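Local coordinates for beta-N-acetylhexosaminidase (Mycobacterium smegmatis, PDB 4YYF), which probably hydrolyses terminal non-reducing N-acetyl-D-hexosamine residues from N-acetyl-beta-D-hexosaminides, as a member of glycoside hydrolase family 3, at residues A64-G69 against A325-V330; S80-G85 against S111-L116. The protein carries 1 engineered substitution. One frame throughout, in Å; residues are numbered along the deposited sequence.

Contact 1. Residues A64-G69 against A325-V330; sequences ADHHVG and AEVPAV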
loop_
_atom_site.group_PDB
_atom_site.type_symbol
_atom_site.label_atom_id
_atom_site.label_comp_id
_atom_site.label_asym_id
_atom_site.label_seq_id
_atom_site.Cartn_x
_atom_site.Cartn_y
_atom_site.Cartn_z
ATOM N N ALA A 64 -13.356 11.540 12.025
ATOM C CA ALA A 64 -14.682 12.111 12.266
ATOM C C ALA A 64 -15.022 13.262 11.324
ATOM O O ALA A 64 -16.180 13.428 10.912
ATOM C CB ALA A 64 -14.822 12.563 13.730
ATOM N N ASP A 65 -14.033 14.080 10.976
ATOM C CA ASP A 65 -14.345 15.292 10.218
ATOM C C ASP A 65 -14.406 15.039 8.725
ATOM O O ASP A 65 -15.140 15.715 8.007
ATOM C CB ASP A 65 -13.321 16.410 10.495
ATOM C CG ASP A 65 -13.326 16.868 11.941
ATOM O OD1 ASP A 65 -14.270 16.525 12.671
ATOM O OD2 ASP A 65 -12.375 17.576 12.347
ATOM N N HIS A 66 -13.621 14.082 8.251
ATOM C CA HIS A 66 -13.509 13.864 6.818
ATOM C C HIS A 66 -13.843 12.453 6.363
ATOM O O HIS A 66 -13.977 12.220 5.171
ATOM C CB HIS A 66 -12.103 14.263 6.336
ATOM C CG HIS A 66 -11.759 15.678 6.650
ATOM N ND1 HIS A 66 -12.297 16.744 5.945
ATOM C CD2 HIS A 66 -10.967 16.229 7.601
ATOM C CE1 HIS A 66 -11.850 17.874 6.450
ATOM N NE2 HIS A 66 -11.037 17.594 7.458
ATOM N N HIS A 67 -13.972 11.514 7.296
ATOM C CA HIS A 67 -14.362 10.137 6.932
ATOM C C HIS A 67 -13.371 9.472 5.983
ATOM O O HIS A 67 -13.772 8.701 5.093
ATOM C CB HIS A 67 -15.749 10.109 6.308
ATOM C CG HIS A 67 -16.795 10.743 7.161
ATOM N ND1 HIS A 67 -17.021 10.356 8.466
ATOM C CD2 HIS A 67 -17.672 11.745 6.911
ATOM C CE1 HIS A 67 -17.993 11.091 8.978
ATOM N NE2 HIS A 67 -18.401 11.944 8.057
ATOM N N VAL A 68 -12.086 9.753 6.174
ATOM C CA VAL A 68 -11.052 9.069 5.392
ATOM C C VAL A 68 -11.129 7.562 5.635
ATOM O O VAL A 68 -11.417 7.102 6.760
ATOM C CB VAL A 68 -9.622 9.596 5.677
ATOM C CG1 VAL A 68 -9.464 11.036 5.200
ATOM C CG2 VAL A 68 -9.261 9.465 7.168
ATOM N N GLY A 69 -10.905 6.787 4.578
ATOM C CA GLY A 69 -11.077 5.346 4.666
ATOM C C GLY A 69 -9.985 4.681 5.480
ATOM O O GLY A 69 -10.196 3.627 6.087
ATOM N N ALA A 325 -3.030 16.995 7.060
ATOM C CA ALA A 325 -3.311 18.421 6.810
ATOM C C ALA A 325 -3.944 18.682 5.444
ATOM O O ALA A 325 -4.770 19.579 5.289
ATOM C CB ALA A 325 -2.046 19.261 6.948
ATOM N N GLU A 326 -3.546 17.904 4.446
ATOM C CA GLU A 326 -3.944 18.195 3.070
ATOM C C GLU A 326 -5.321 17.642 2.708
ATOM O O GLU A 326 -5.828 17.898 1.616
ATOM C CB GLU A 326 -2.900 17.642 2.094
ATOM C CG GLU A 326 -1.509 18.250 2.244
ATOM C CD GLU A 326 -0.692 17.635 3.376
ATOM O OE1 GLU A 326 -1.167 16.674 4.031
ATOM O OE2 GLU A 326 0.436 18.122 3.613
ATOM N N VAL A 327 -5.925 16.881 3.617
ATOM C CA VAL A 327 -7.139 16.140 3.275
ATOM C C VAL A 327 -8.283 17.020 2.725
ATOM O O VAL A 327 -8.848 16.709 1.682
ATOM C CB VAL A 327 -7.634 15.269 4.448
ATOM C CG1 VAL A 327 -9.055 14.787 4.189
ATOM C CG2 VAL A 327 -6.679 14.076 4.667
ATOM N N PRO A 328 -8.611 18.126 3.407
ATOM C CA PRO A 328 -9.716 18.903 2.812
ATOM C C PRO A 328 -9.388 19.519 1.443
ATOM O O PRO A 328 -10.281 19.596 0.603
ATOM C CB PRO A 328 -9.998 20.000 3.855
ATOM C CG PRO A 328 -8.819 20.009 4.780
ATOM C CD PRO A 328 -8.209 18.637 4.729
ATOM N N ALA A 329 -8.145 19.935 1.218
ATOM C CA ALA A 329 -7.746 20.466 -0.091
ATOM C C ALA A 329 -7.771 19.374 -1.158
ATOM O O ALA A 329 -8.126 19.614 -2.324
ATOM C CB ALA A 329 -6.371 21.090 -0.012
ATOM N N VAL A 330 -7.372 18.172 -0.764
ATOM C CA VAL A 330 -7.390 17.041 -1.683
ATOM C C VAL A 330 -8.823 16.697 -2.087
ATOM O O VAL A 330 -9.127 16.549 -3.268
ATOM C CB VAL A 330 -6.660 15.811 -1.088
ATOM C CG1 VAL A 330 -6.965 14.551 -1.903
ATOM C CG2 VAL A 330 -5.158 16.066 -1.047
#
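The imidazole of His66 presents one face to the segment 325-330, and that face is shared by Val327 at the root of the ring and Pro328 CD toward its far end. Val327 CG1 lies 4.2 Å from the ring centroid and 28° off the normal, which places it over the face and meets the geometry of a CH-pi contact. Its shortest approach to the ring itself is to His66 CG, at 3.8 Å. Pro328 CD, over the same face, is 4.1 Å from His66 NE2, whereas Pro328 CB lies outside the ring outline, beyond His66 CE1, at 3.8 Å from that atom. No hydrogen bond joins the two segments, so van der Waals and CH-pi contact carry the pairing.

The same methyl of Val327 also meets Val68, whose CG1 is 3.9 Å from Val327 CG1. Because Val327 CG1 stands anti to its backbone N (chi1 166°), it projects to where it can touch both the ring and Val68. Val327 CG2 comes within 4.2 Å of Val68 CG1. These two valines are buried, while His66 and Pro328 are partly exposed, so the contact passes from an apolar interior to a more open part where the ring lies against the proline.

Val51 of strand 49-52 and Val62 of helix 56-66 also touch both valines and extend the apolar layer. Helix 56-66 ends at His66, and His67, with phi of 60°, turns the chain toward strand 70-73. The arrangement is that of neighbouring outer helices packed over parallel strands in the TIM-barrel-type domain of family 3 glycoside hydrolases.

Contact 2. Residues S80-G85 against S111-L116; sequences SMLTDG and SRLASL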
loop_
_atom_site.group_PDB
_atom_site.type_symbol
_atom_site.label_atom_id
_atom_site.label_comp_id
_atom_site.label_asym_id
_atom_site.label_seq_id
_atom_site.Cartn_x
_atom_site.Cartn_y
_atom_site.Cartn_z
ATOM N N SER A 80 1.169 5.168 21.557
ATOM C CA SER A 80 0.332 4.923 22.731
ATOM C C SER A 80 -1.133 4.736 22.341
ATOM O O SER A 80 -1.876 4.061 23.046
ATOM C CB SER A 80 0.490 6.034 23.772
ATOM O OG SER A 80 0.078 7.263 23.226
HETATM N N MSE A 81 -1.553 5.312 21.215
HETATM C CA MSE A 81 -2.940 5.145 20.765
HETATM C C MSE A 81 -3.304 3.681 20.483
HETATM O O MSE A 81 -4.484 3.321 20.465
HETATM C CB MSE A 81 -3.220 5.998 19.521
HETATM C CG MSE A 81 -2.352 5.628 18.305
HETATM SE SE MSE A 81 -2.755 6.757 16.741
HETATM C CE MSE A 81 -4.559 6.153 16.456
ATOM N N LEU A 82 -2.301 2.834 20.260
ATOM C CA LEU A 82 -2.565 1.416 19.981
ATOM C C LEU A 82 -2.802 0.593 21.237
ATOM O O LEU A 82 -3.339 -0.521 21.162
ATOM C CB LEU A 82 -1.405 0.782 19.212
ATOM C CG LEU A 82 -1.004 1.493 17.941
ATOM C CD1 LEU A 82 0.202 0.799 17.330
ATOM C CD2 LEU A 82 -2.187 1.511 16.983
ATOM N N THR A 83 -2.378 1.112 22.386
ATOM C CA THR A 83 -2.509 0.359 23.631
ATOM C C THR A 83 -3.394 1.026 24.675
ATOM O O THR A 83 -3.673 0.423 25.714
ATOM C CB THR A 83 -1.135 0.043 24.282
ATOM O OG1 THR A 83 -0.441 1.263 24.562
ATOM C CG2 THR A 83 -0.283 -0.820 23.361
ATOM N N ASP A 84 -3.824 2.266 24.435
ATOM C CA ASP A 84 -4.567 2.981 25.486
ATOM C C ASP A 84 -6.071 3.038 25.224
ATOM O O ASP A 84 -6.806 3.701 25.946
ATOM C CB ASP A 84 -4.006 4.391 25.751
ATOM C CG ASP A 84 -4.199 5.344 24.572
ATOM O OD1 ASP A 84 -4.967 5.022 23.629
ATOM O OD2 ASP A 84 -3.576 6.436 24.583
ATOM N N GLY A 85 -6.522 2.342 24.191
ATOM C CA GLY A 85 -7.945 2.284 23.879
ATOM C C GLY A 85 -8.400 3.316 22.866
ATOM O O GLY A 85 -9.538 3.267 22.390
ATOM N N SER A 111 10.257 -1.725 10.636
ATOM C CA SER A 111 9.484 -2.462 11.623
ATOM C C SER A 111 8.909 -1.468 12.626
ATOM O O SER A 111 9.347 -1.401 13.777
ATOM C CB SER A 111 10.395 -3.475 12.311
ATOM O OG SER A 111 9.667 -4.398 13.097
ATOM N N ARG A 112 7.922 -0.691 12.185
ATOM C CA ARG A 112 7.412 0.416 12.998
ATOM C C ARG A 112 6.752 -0.046 14.304
ATOM O O ARG A 112 6.625 0.733 15.238
ATOM C CB ARG A 112 6.441 1.277 12.178
ATOM C CG ARG A 112 7.013 1.784 10.842
ATOM C CD ARG A 112 8.423 2.362 10.980
ATOM N NE ARG A 112 8.906 2.957 9.725
ATOM C CZ ARG A 112 10.149 2.849 9.263
ATOM N NH1 ARG A 112 11.059 2.166 9.940
ATOM N NH2 ARG A 112 10.485 3.428 8.118
ATOM N N LEU A 113 6.362 -1.318 14.382
ATOM C CA LEU A 113 5.738 -1.834 15.607
ATOM C C LEU A 113 6.676 -2.652 16.511
ATOM O O LEU A 113 6.239 -3.230 17.520
ATOM C CB LEU A 113 4.493 -2.649 15.257
ATOM C CG LEU A 113 3.418 -1.908 14.451
ATOM C CD1 LEU A 113 2.247 -2.853 14.151
ATOM C CD2 LEU A 113 2.938 -0.668 15.209
ATOM N N ALA A 114 7.962 -2.681 16.178
ATOM C CA ALA A 114 8.931 -3.524 16.907
ATOM C C ALA A 114 8.955 -3.322 18.421
ATOM O O ALA A 114 9.210 -4.265 19.171
ATOM C CB ALA A 114 10.337 -3.371 16.333
ATOM N N SER A 115 8.710 -2.097 18.873
ATOM C CA SER A 115 8.761 -1.806 20.307
ATOM C C SER A 115 7.642 -2.537 21.048
ATOM O O SER A 115 7.747 -2.809 22.251
ATOM C CB SER A 115 8.667 -0.297 20.555
ATOM O OG SER A 115 7.456 0.208 20.026
ATOM N N LEU A 116 6.579 -2.871 20.315
ATOM C CA LEU A 116 5.412 -3.536 20.899
ATOM C C LEU A 116 5.317 -5.015 20.544
ATOM O O LEU A 116 4.801 -5.814 21.319
ATOM C CB LEU A 116 4.119 -2.828 20.460
ATOM C CG LEU A 116 3.895 -1.410 20.991
ATOM C CD1 LEU A 116 2.756 -0.734 20.225
ATOM C CD2 LEU A 116 3.579 -1.424 22.471
#
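Leu82 and Leu113 form the tight, buried part of this contact: Leu82 CD1 stands 3.8 Å from Leu113 CD2, and the two side chains cross at about a right angle. Leu82 CD1 also meets Leu116 CD1, at the longer distance of 4.2 Å. One methyl of Leu82 therefore touches both leucines of the segment 111-116. Leu82 CG lies anti to its own carbonyl carbon (chi1 -54°), and with chi2 extended at 177° the CD1 branch is carried out to this meeting place.

The solvent side is thinner rather than farther apart. Thr83 and Leu116, both exposed, approach tip to tip through a single pair of methyls, Thr83 CG2 being 4.0 Å from Leu116 CD2. No hydrogen bond crosses between the segments, and the nearest CA atoms, those of Thr83 and Leu116, remain 9.2 Å apart, so side-chain ends span the gap.

Leu87 of helix 86-93 backs Leu82, whereas Met146 and Val151 back Leu113. Leu149 touches both Thr83 and Leu116. Leu113, the third residue of the type I beta turn from Ser111 to Ala114, is also the N-cap of helix 114-117. What results is a small apolar cluster between two excursions of a TIM-barrel-type domain: the loop between strand 70-73 and helix 86-93, and the turn leading from strand 110-111 into a short helix.

Overall arrangement
Both contacts lie within the family 3 N-terminal domain of the single chain, and their centres are 24 Å apart. Their nearest atoms stay about 11 Å from each other, so they are separate packing sites. Along the sequence contact 2 is nested inside contact 1: residues 80-85 and 111-116 both fall between 64-69 and 325-330. In contact 1 the end of helix 56-66 meets the start of helix 327-340, next to the parallel pairing of strands 49-52 and 319-321, which ties early and late parts of the barrel-type domain together. Contact 2 is local, packing the chain segments that follow strands 70-73 and 100-107 against each other.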